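Local coordinates for amino acid ABC transporter, binding protein (PDB 3VV5) that serves as the substrate-binding protein of an amino acid ABC transporter and holds the lysine analogue L-thialysine in the pocket between its two lobes, at residues A[80-85]-A[93-98]; A[142-147]-A[183-188]; A[103-108]-A[214-219]. All coordinates share one frame; numbering follows the deposited sequence.

From the N terminus, contact 1 comes first and closes the shortest loop: strand 76-81 runs out into 82-85, helix 87-92 follows, and the chain returns through 93-98. Contact 3 opens next at 103-108 and closes only at 214-219, more than a hundred residues later, joining strand 102-104 and the start of helix 107-112 to the long strand 206-222. Contact 2 is nested inside that loop and pairs parallel strands 143-147 and 185-189. None of the three cross. Contacts 1 and 2 lie in different lobes, their centres about 26 Å apart, yet Phe84 of contact 1 touches both Gln147 of contact 2 and His103 of contact 3 beside the bound L-thialysine.

Contact 1. Residues A[80-85]-A[93-98]; sequences IAQSFD and QGRFDF. With SLZ (L-thialysine), chain C.
Ile80 and Gln82 meet Phe96 at the rim of its ring rather than over a face. CG2 of Ile80 comes to 3.7 Å from CE1 of Phe96, and CG of Gln82 lies 4.0 Å from that same CE1, both close to the ring plane. Ile80 sends CG2 anti to its own backbone N, beside the carbonyl carbon, and this branch also lies over one face of the Arg95 guanidinium, 3.9 Å from Arg95 NH2. The Arg95 chain, bent at chi2 (82°), crosses Ile80 and Gln82 at about a right angle. Its CB sits 4.2 Å above the centre of the Phe96 ring, so one face of the aromatic is covered from within its own segment while the rim takes the two residues across.

The contact belongs to a beta-alpha-beta unit of the solute-binding protein fold: strand 76-81 leads into helix 87-92, and the chain comes back toward strand 98-100. Gly94, with a positive phi of 89°, ends the helix in a Schellman motif and turns the chain out of it, with Arg95 and Phe96 next meeting the strand residues. Leu87 and Gln90 of the helix also pack on Phe96.

Beyond the strand, the 80-85 segment runs to the ligand. Ser83 OG donates to Asp85 OD1 at 3.0 Å, a bond within the turn just ahead of the helix. Between them, Phe84 presents one ring face to the L-thialysine side chain: its CE1 approaches ligand CD to 3.2 Å, and SG lies above the same ring, offset toward the rim. His103 stacks with Phe84.

Contact 2. Residues A[142-147]-A[183-188]; sequences KVVGVQ and IDTWIT
Val144 pairs with Thr185 and Gly145 with Trp186 as parallel strands, their short axes 4.7 Å apart and inclined at 31°, with Gly145 N donating to Thr185 O (2.8 Å) and Gly145 O accepting from Ile187 N. Before the strands are fully paired, Asp184 takes over part of the bonding: its OD2 receives Val143 N at 3.0 Å on the anti lone pair, almost straight at 172°, while its own N returns a bond to Val143 O. Replacing Asp184 by an alanine is likely to leave Val143 N without this acceptor, and the start of the strand less firmly held.

On one face, Val144 and Thr185 point the same way side by side, and Val144 CG1 reaches Ile187 CG1 at 3.9 Å. On the other face, Ile183 carries CG1 between its backbone N and carbonyl carbon (chi1 61°), which brings CD1 to 3.6 Å from Gly145 CA; a CB on Gly145 would clash with that methyl. Trp186 has Gly145 O at its ring edge, and Thr188 CG2 over one face, while its NE1 bonds to Asp171.

A water bridges Gln147 N and Ile187 O where the strands spread apart. With strand 164-168 along its other edge, 143-147 is an inner strand, parallel to both its neighbours, in the mixed sheet of the second lobe of this solute-binding fold, and it delivers Gln147 to the ligand pocket.

Contact 3. Residues A[103-108]-A[214-219]; sequences HGITEE and QERVAM. With SLZ (L-thialysine), chain C.
Ile105 lays its CD1 over one face of the Arg216 guanidinium, 3.6 Å from Arg216 NH2, the two side chains crossing obliquely. With CG1 anti to its carbonyl carbon (chi1 -65°), Ile105 also brings CD1 to 3.9 Å from Ala218 CB, so the methyl bridges the arginine and the alanine. Arg216 reaches it through a bend at chi3.

The backbones bond as antiparallel strands: Ile105 N gives to Arg216 O at 2.8 Å, and Ala218 N gives to His103 O. Between the two bonds, Gly104 faces Val217 as a non-hydrogen-bonded pair, their CA atoms only 4.1 Å apart. Glu215 passes close by, OE1 lying 3.6 Å from Gly104 CA, where a CB on the glycine would collide with it.

Both segments also bind the ligand. Gly104 N donates to the L-thialysine carboxylate oxygen OXT at 2.8 Å in a nearly straight bond (170°), and Glu215 OE2 takes the ligand's amino N at 2.9 Å, so the two segments grip opposite charges of the amino acid head group. Thr151 holds Glu215 OE1, and Arg109 also bonds to the ligand, probably at its carboxylate. A water links Ile105 O to Arg216 N.

On the far edge of 214-219 runs strand 120-129, whose Tyr120 and Thr122 pack on Val217; Phe115 of strand 113-115 lies against Ile105 and Ala218, and Thr106 N-caps the helix 107-112.

Contact 1. Residues A[80-85]-A[93-98]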
loop_
_atom_site.group_PDB
_atom_site.type_symbol
_atom_site.label_atom_id
_atom_site.label_comp_id
_atom_site.label_asym_id
_atom_site.label_seq_id
_atom_site.Cartn_x
_atom_site.Cartn_y
_atom_site.Cartn_z
ATOM N N ILE A 80 5.847 -3.894 13.086
ATOM C CA ILE A 80 4.650 -4.545 13.618
ATOM C C ILE A 80 3.686 -4.741 12.451
ATOM O O ILE A 80 3.231 -3.763 11.858
ATOM C CB ILE A 80 3.976 -3.648 14.687
ATOM C CG1 ILE A 80 4.991 -3.206 15.753
ATOM C CG2 ILE A 80 2.720 -4.352 15.294
ATOM C CD1 ILE A 80 4.827 -3.910 17.077
ATOM N N ALA A 81 3.385 -5.998 12.136
ATOM C CA ALA A 81 2.508 -6.357 11.022
ATOM C C ALA A 81 1.085 -6.644 11.504
ATOM O O ALA A 81 0.882 -7.541 12.288
ATOM C CB ALA A 81 3.064 -7.582 10.291
ATOM N N GLN A 82 0.109 -5.892 11.007
ATOM C CA GLN A 82 -1.285 -6.018 11.462
ATOM C C GLN A 82 -2.232 -6.001 10.272
ATOM O O GLN A 82 -1.874 -5.539 9.190
ATOM C CB GLN A 82 -1.656 -4.817 12.363
ATOM C CG GLN A 82 -0.860 -4.678 13.663
ATOM C CD GLN A 82 -1.386 -5.598 14.754
ATOM O OE1 GLN A 82 -0.798 -6.641 15.055
ATOM N NE2 GLN A 82 -2.511 -5.220 15.342
ATOM N N SER A 83 -3.471 -6.434 10.485
ATOM C CA SER A 83 -4.483 -6.350 9.430
ATOM C C SER A 83 -4.600 -4.918 8.871
ATOM O O SER A 83 -4.622 -3.946 9.639
ATOM C CB SER A 83 -5.827 -6.868 9.963
ATOM O OG SER A 83 -6.804 -6.855 8.934
ATOM N N PHE A 84 -4.644 -4.782 7.538
ATOM C CA PHE A 84 -4.623 -3.468 6.907
ATOM C C PHE A 84 -5.653 -2.483 7.493
ATOM O O PHE A 84 -5.296 -1.343 7.822
ATOM C CB PHE A 84 -4.785 -3.550 5.374
ATOM C CG PHE A 84 -4.808 -2.196 4.693
ATOM C CD1 PHE A 84 -3.639 -1.449 4.538
ATOM C CD2 PHE A 84 -6.006 -1.652 4.235
ATOM C CE1 PHE A 84 -3.658 -0.182 3.923
ATOM C CE2 PHE A 84 -6.043 -0.380 3.615
ATOM C CZ PHE A 84 -4.864 0.358 3.455
ATOM N N ASP A 85 -6.907 -2.934 7.615
ATOM C CA ASP A 85 -8.018 -2.041 8.024
ATOM C C ASP A 85 -7.907 -1.521 9.461
ATOM O O ASP A 85 -8.661 -0.632 9.880
ATOM C CB ASP A 85 -9.392 -2.692 7.778
ATOM C CG ASP A 85 -9.625 -3.981 8.611
ATOM O OD1 ASP A 85 -8.672 -4.556 9.154
ATOM O OD2 ASP A 85 -10.784 -4.441 8.683
ATOM N N GLN A 93 -3.871 5.456 18.152
ATOM C CA GLN A 93 -3.859 4.999 19.538
ATOM C C GLN A 93 -2.434 4.901 20.071
ATOM O O GLN A 93 -2.225 4.665 21.261
ATOM C CB GLN A 93 -4.555 3.637 19.653
ATOM C CG GLN A 93 -6.019 3.699 19.288
ATOM C CD GLN A 93 -6.692 2.354 19.392
ATOM O OE1 GLN A 93 -6.109 1.330 19.039
ATOM N NE2 GLN A 93 -7.938 2.348 19.870
ATOM N N GLY A 94 -1.456 5.071 19.188
ATOM C CA GLY A 94 -0.060 5.090 19.604
ATOM C C GLY A 94 0.637 3.736 19.644
ATOM O O GLY A 94 1.693 3.609 20.238
ATOM N N ARG A 95 0.038 2.728 19.016
ATOM C CA ARG A 95 0.625 1.379 18.921
ATOM C C ARG A 95 1.934 1.387 18.120
ATOM O O ARG A 95 2.874 0.645 18.425
ATOM C CB ARG A 95 -0.400 0.384 18.328
ATOM C CG ARG A 95 0.149 -1.030 18.027
ATOM C CD ARG A 95 0.185 -1.913 19.258
ATOM N NE ARG A 95 0.776 -3.244 19.047
ATOM C CZ ARG A 95 0.129 -4.309 18.569
ATOM N NH1 ARG A 95 -1.137 -4.217 18.194
ATOM N NH2 ARG A 95 0.760 -5.474 18.449
ATOM N N PHE A 96 1.998 2.228 17.094
ATOM C CA PHE A 96 3.237 2.424 16.340
ATOM C C PHE A 96 3.448 3.926 16.176
ATOM O O PHE A 96 2.510 4.713 16.361
ATOM C CB PHE A 96 3.211 1.777 14.941
ATOM C CG PHE A 96 1.985 0.942 14.630
ATOM C CD1 PHE A 96 1.962 -0.417 14.901
ATOM C CD2 PHE A 96 0.892 1.508 13.979
ATOM C CE1 PHE A 96 0.850 -1.204 14.560
ATOM C CE2 PHE A 96 -0.224 0.729 13.644
ATOM C CZ PHE A 96 -0.246 -0.618 13.937
ATOM N N ASP A 97 4.661 4.325 15.806
ATOM C CA ASP A 97 4.981 5.744 15.609
ATOM C C ASP A 97 4.597 6.236 14.219
ATOM O O ASP A 97 4.126 7.373 14.049
ATOM C CB ASP A 97 6.471 5.989 15.865
ATOM C CG ASP A 97 6.878 5.579 17.242
ATOM O OD1 ASP A 97 6.224 6.045 18.204
ATOM O OD2 ASP A 97 7.830 4.782 17.372
ATOM N N PHE A 98 4.792 5.376 13.223
ATOM C CA PHE A 98 4.279 5.642 11.888
ATOM C C PHE A 98 3.894 4.367 11.162
ATOM O O PHE A 98 4.267 3.258 11.565
ATOM C CB PHE A 98 5.201 6.544 11.037
ATOM C CG PHE A 98 6.399 5.846 10.389
ATOM C CD1 PHE A 98 6.361 5.472 9.035
ATOM C CD2 PHE A 98 7.595 5.668 11.100
ATOM C CE1 PHE A 98 7.483 4.863 8.414
ATOM C CE2 PHE A 98 8.753 5.086 10.489
ATOM C CZ PHE A 98 8.692 4.679 9.150
HETATM N N SLZ C . -3.620 1.499 -2.089
HETATM C CA SLZ C . -4.488 0.776 -1.133
HETATM C CB SLZ C . -3.638 0.102 -0.021
HETATM S SG SLZ C . -3.401 -1.711 -0.028
HETATM C CD SLZ C . -2.327 -1.773 1.451
HETATM C CE SLZ C . -1.948 -3.154 1.996
HETATM N NZ SLZ C . -0.653 -3.038 2.687
HETATM C C SLZ C . -5.317 1.861 -0.451
HETATM O O SLZ C . -6.416 1.541 0.028
HETATM O OXT SLZ C . -4.823 3.012 -0.421
#

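Contact 2. Residues A[142-147]-A[183-188]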
loop_
_atom_site.group_PDB
_atom_site.type_symbol
_atom_site.label_atom_id
_atom_site.label_comp_id
_atom_site.label_asym_id
_atom_site.label_seq_id
_atom_site.Cartn_x
_atom_site.Cartn_y
_atom_site.Cartn_z
ATOM N N LYS A 142 -21.662 -7.590 -12.982
ATOM C CA LYS A 142 -20.502 -8.431 -12.670
ATOM C C LYS A 142 -20.225 -8.478 -11.175
ATOM O O LYS A 142 -20.691 -7.625 -10.407
ATOM C CB LYS A 142 -19.265 -7.974 -13.463
ATOM C CG LYS A 142 -19.495 -7.926 -14.972
ATOM C CD LYS A 142 -19.598 -9.323 -15.562
ATOM C CE LYS A 142 -20.035 -9.286 -17.012
ATOM N NZ LYS A 142 -19.858 -10.661 -17.599
ATOM N N VAL A 143 -19.477 -9.492 -10.765
ATOM C CA VAL A 143 -19.095 -9.647 -9.358
ATOM C C VAL A 143 -17.642 -9.171 -9.235
ATOM O O VAL A 143 -16.759 -9.690 -9.908
ATOM C CB VAL A 143 -19.227 -11.115 -8.899
ATOM C CG1 VAL A 143 -18.865 -11.260 -7.418
ATOM C CG2 VAL A 143 -20.663 -11.635 -9.160
ATOM N N VAL A 144 -17.411 -8.184 -8.375
ATOM C CA VAL A 144 -16.082 -7.601 -8.229
ATOM C C VAL A 144 -15.495 -7.895 -6.841
ATOM O O VAL A 144 -16.183 -7.745 -5.827
ATOM C CB VAL A 144 -16.111 -6.062 -8.568
ATOM C CG1 VAL A 144 -14.754 -5.393 -8.348
ATOM C CG2 VAL A 144 -16.536 -5.850 -10.003
ATOM N N GLY A 145 -14.233 -8.332 -6.805
ATOM C CA GLY A 145 -13.523 -8.602 -5.542
ATOM C C GLY A 145 -12.527 -7.497 -5.188
ATOM O O GLY A 145 -11.706 -7.114 -6.031
ATOM N N VAL A 146 -12.605 -7.002 -3.948
ATOM C CA VAL A 146 -11.670 -5.979 -3.395
ATOM C C VAL A 146 -11.294 -6.249 -1.941
ATOM O O VAL A 146 -12.084 -6.812 -1.164
ATOM C CB VAL A 146 -12.290 -4.566 -3.421
ATOM C CG1 VAL A 146 -12.413 -4.066 -4.829
ATOM C CG2 VAL A 146 -13.652 -4.589 -2.750
ATOM N N GLN A 147 -10.099 -5.806 -1.557
ATOM C CA GLN A 147 -9.710 -5.791 -0.156
ATOM C C GLN A 147 -10.534 -4.774 0.642
ATOM O O GLN A 147 -10.756 -3.656 0.175
ATOM C CB GLN A 147 -8.218 -5.461 -0.006
ATOM C CG GLN A 147 -7.758 -5.696 1.405
ATOM C CD GLN A 147 -6.295 -5.446 1.636
ATOM O OE1 GLN A 147 -5.583 -4.906 0.778
ATOM N NE2 GLN A 147 -5.828 -5.829 2.824
ATOM N N ILE A 183 -15.143 -14.693 -8.669
ATOM C CA ILE A 183 -15.442 -13.300 -8.987
ATOM C C ILE A 183 -15.041 -13.069 -10.436
ATOM O O ILE A 183 -14.221 -13.811 -10.988
ATOM C CB ILE A 183 -14.706 -12.309 -8.058
ATOM C CG1 ILE A 183 -13.184 -12.473 -8.190
ATOM C CG2 ILE A 183 -15.130 -12.495 -6.582
ATOM C CD1 ILE A 183 -12.401 -11.440 -7.398
ATOM N N ASP A 184 -15.618 -12.046 -11.049
ATOM C CA ASP A 184 -15.320 -11.708 -12.442
ATOM C C ASP A 184 -14.096 -10.814 -12.586
ATOM O O ASP A 184 -13.418 -10.828 -13.620
ATOM C CB ASP A 184 -16.505 -10.973 -13.062
ATOM C CG ASP A 184 -17.700 -11.878 -13.292
ATOM O OD1 ASP A 184 -17.590 -12.806 -14.130
ATOM O OD2 ASP A 184 -18.745 -11.646 -12.654
ATOM N N THR A 185 -13.836 -10.022 -11.555
ATOM C CA THR A 185 -12.877 -8.921 -11.642
ATOM C C THR A 185 -12.276 -8.636 -10.270
ATOM O O THR A 185 -12.969 -8.687 -9.272
ATOM C CB THR A 185 -13.564 -7.664 -12.226
ATOM O OG1 THR A 185 -13.774 -7.859 -13.637
ATOM C CG2 THR A 185 -12.698 -6.391 -12.023
ATOM N N TRP A 186 -10.972 -8.348 -10.242
ATOM C CA TRP A 186 -10.254 -7.950 -9.039
ATOM C C TRP A 186 -9.759 -6.527 -9.264
ATOM O O TRP A 186 -9.164 -6.248 -10.311
ATOM C CB TRP A 186 -9.075 -8.926 -8.873
ATOM C CG TRP A 186 -8.051 -8.631 -7.813
ATOM C CD1 TRP A 186 -8.252 -8.106 -6.560
ATOM C CD2 TRP A 186 -6.649 -8.914 -7.914
ATOM N NE1 TRP A 186 -7.039 -8.063 -5.871
ATOM C CE2 TRP A 186 -6.048 -8.543 -6.688
ATOM C CE3 TRP A 186 -5.843 -9.455 -8.932
ATOM C CZ2 TRP A 186 -4.668 -8.684 -6.455
ATOM C CZ3 TRP A 186 -4.474 -9.584 -8.705
ATOM C CH2 TRP A 186 -3.904 -9.208 -7.473
ATOM N N ILE A 187 -10.059 -5.605 -8.343
ATOM C CA ILE A 187 -9.562 -4.247 -8.479
ATOM C C ILE A 187 -8.450 -4.081 -7.473
ATOM O O ILE A 187 -8.655 -4.277 -6.272
ATOM C CB ILE A 187 -10.644 -3.152 -8.298
ATOM C CG1 ILE A 187 -11.712 -3.253 -9.405
ATOM C CG2 ILE A 187 -9.994 -1.759 -8.364
ATOM C CD1 ILE A 187 -12.772 -2.151 -9.329
ATOM N N THR A 188 -7.260 -3.740 -7.968
ATOM C CA THR A 188 -6.096 -3.677 -7.100
ATOM C C THR A 188 -5.095 -2.692 -7.660
ATOM O O THR A 188 -5.356 -2.037 -8.661
ATOM C CB THR A 188 -5.450 -5.100 -6.948
ATOM O OG1 THR A 188 -4.466 -5.100 -5.905
ATOM C CG2 THR A 188 -4.822 -5.552 -8.251
HETATM O O HOH W 1 -8.223 -5.021 -3.673
#

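Contact 3. Residues A[103-108]-A[214-219]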
loop_
_atom_site.group_PDB
_atom_site.type_symbol
_atom_site.label_atom_id
_atom_site.label_comp_id
_atom_site.label_asym_id
_atom_site.label_seq_id
_atom_site.Cartn_x
_atom_site.Cartn_y
_atom_site.Cartn_z
ATOM N N HIS A 103 -0.878 3.291 1.799
ATOM C CA HIS A 103 -2.105 4.094 1.899
ATOM C C HIS A 103 -2.118 5.189 0.860
ATOM O O HIS A 103 -1.248 6.062 0.856
ATOM C CB HIS A 103 -2.279 4.745 3.275
ATOM C CG HIS A 103 -2.563 3.773 4.376
ATOM N ND1 HIS A 103 -3.847 3.457 4.782
ATOM C CD2 HIS A 103 -1.730 3.053 5.159
ATOM C CE1 HIS A 103 -3.787 2.585 5.776
ATOM N NE2 HIS A 103 -2.514 2.336 6.033
ATOM N N GLY A 104 -3.117 5.154 -0.004
ATOM C CA GLY A 104 -3.395 6.282 -0.877
ATOM C C GLY A 104 -3.925 7.433 -0.042
ATOM O O GLY A 104 -4.621 7.223 0.932
ATOM N N ILE A 105 -3.548 8.653 -0.398
ATOM C CA ILE A 105 -4.072 9.837 0.282
ATOM C C ILE A 105 -5.483 10.059 -0.226
ATOM O O ILE A 105 -5.702 10.108 -1.435
ATOM C CB ILE A 105 -3.218 11.079 -0.006
ATOM C CG1 ILE A 105 -1.811 10.902 0.588
ATOM C CG2 ILE A 105 -3.877 12.354 0.559
ATOM C CD1 ILE A 105 -0.790 11.940 0.093
ATOM N N THR A 106 -6.432 10.153 0.706
ATOM C CA THR A 106 -7.832 10.528 0.397
ATOM C C THR A 106 -8.279 11.635 1.362
ATOM O O THR A 106 -7.649 11.838 2.402
ATOM C CB THR A 106 -8.792 9.339 0.553
ATOM O OG1 THR A 106 -8.890 8.992 1.936
ATOM C CG2 THR A 106 -8.299 8.121 -0.243
ATOM N N GLU A 107 -9.361 12.339 1.029
ATOM C CA GLU A 107 -9.864 13.402 1.907
ATOM C C GLU A 107 -10.106 12.892 3.322
ATOM O O GLU A 107 -9.639 13.495 4.274
ATOM C CB GLU A 107 -11.167 14.023 1.373
ATOM C CG GLU A 107 -11.819 14.972 2.394
ATOM C CD GLU A 107 -13.101 15.626 1.888
ATOM O OE1 GLU A 107 -13.173 16.878 1.891
ATOM O OE2 GLU A 107 -14.037 14.891 1.493
ATOM N N GLU A 108 -10.847 11.787 3.424
ATOM C CA GLU A 108 -11.274 11.187 4.690
ATOM C C GLU A 108 -10.119 10.707 5.536
ATOM O O GLU A 108 -10.095 10.926 6.762
ATOM C CB GLU A 108 -12.254 10.023 4.432
ATOM C CG GLU A 108 -13.684 10.491 4.156
ATOM C CD GLU A 108 -14.319 9.862 2.908
ATOM O OE1 GLU A 108 -14.291 8.613 2.758
ATOM O OE2 GLU A 108 -14.851 10.636 2.069
ATOM N N GLN A 214 -6.008 7.111 -10.229
ATOM C CA GLN A 214 -4.633 7.300 -9.827
ATOM C C GLN A 214 -4.621 7.794 -8.378
ATOM O O GLN A 214 -5.595 8.401 -7.918
ATOM C CB GLN A 214 -3.947 8.302 -10.754
ATOM C CG GLN A 214 -3.856 7.833 -12.209
ATOM C CD GLN A 214 -2.949 8.702 -13.043
ATOM O OE1 GLN A 214 -3.275 9.861 -13.357
ATOM N NE2 GLN A 214 -1.790 8.153 -13.415
ATOM N N GLU A 215 -3.537 7.491 -7.660
ATOM C CA GLU A 215 -3.374 7.948 -6.289
ATOM C C GLU A 215 -1.920 8.182 -5.915
ATOM O O GLU A 215 -1.012 7.578 -6.477
ATOM C CB GLU A 215 -4.048 6.995 -5.282
ATOM C CG GLU A 215 -3.493 5.582 -5.232
ATOM C CD GLU A 215 -4.316 4.673 -4.302
ATOM O OE1 GLU A 215 -5.308 5.159 -3.726
ATOM O OE2 GLU A 215 -3.970 3.482 -4.149
ATOM N N ARG A 216 -1.743 9.090 -4.972
ATOM C CA ARG A 216 -0.474 9.355 -4.297
ATOM C C ARG A 216 -0.493 8.567 -2.983
ATOM O O ARG A 216 -1.454 8.659 -2.221
ATOM C CB ARG A 216 -0.335 10.864 -4.029
ATOM C CG ARG A 216 -0.285 11.743 -5.285
ATOM C CD ARG A 216 -0.207 13.260 -4.952
ATOM N NE ARG A 216 -1.300 13.714 -4.076
ATOM C CZ ARG A 216 -1.148 14.241 -2.855
ATOM N NH1 ARG A 216 -2.216 14.609 -2.149
ATOM N NH2 ARG A 216 0.059 14.414 -2.331
ATOM N N VAL A 217 0.554 7.786 -2.740
ATOM C CA VAL A 217 0.634 6.886 -1.594
ATOM C C VAL A 217 1.668 7.445 -0.636
ATOM O O VAL A 217 2.738 7.876 -1.074
ATOM C CB VAL A 217 1.027 5.444 -2.014
ATOM C CG1 VAL A 217 1.287 4.584 -0.779
ATOM C CG2 VAL A 217 -0.086 4.816 -2.863
ATOM N N ALA A 218 1.344 7.446 0.652
ATOM C CA ALA A 218 2.177 8.119 1.657
ATOM C C ALA A 218 2.223 7.375 2.976
ATOM O O ALA A 218 1.374 6.516 3.251
ATOM C CB ALA A 218 1.682 9.545 1.909
ATOM N N MET A 219 3.217 7.754 3.785
ATOM C CA MET A 219 3.378 7.293 5.154
ATOM C C MET A 219 2.451 8.137 5.996
ATOM O O MET A 219 2.061 9.218 5.575
ATOM C CB MET A 219 4.811 7.525 5.646
ATOM C CG MET A 219 5.846 6.584 5.062
ATOM S SD MET A 219 7.504 7.156 5.481
ATOM C CE MET A 219 7.724 8.450 4.248
HETATM N N SLZ C . -3.620 1.499 -2.089
HETATM C CA SLZ C . -4.488 0.776 -1.133
HETATM C CB SLZ C . -3.638 0.102 -0.021
HETATM S SG SLZ C . -3.401 -1.711 -0.028
HETATM C CD SLZ C . -2.327 -1.773 1.451
HETATM C CE SLZ C . -1.948 -3.154 1.996
HETATM N NZ SLZ C . -0.653 -3.038 2.687
HETATM C C SLZ C . -5.317 1.861 -0.451
HETATM O O SLZ C . -6.416 1.541 0.028
HETATM O OXT SLZ C . -4.823 3.012 -0.421
HETATM O O HOH W 2 -4.211 10.060 -3.857
#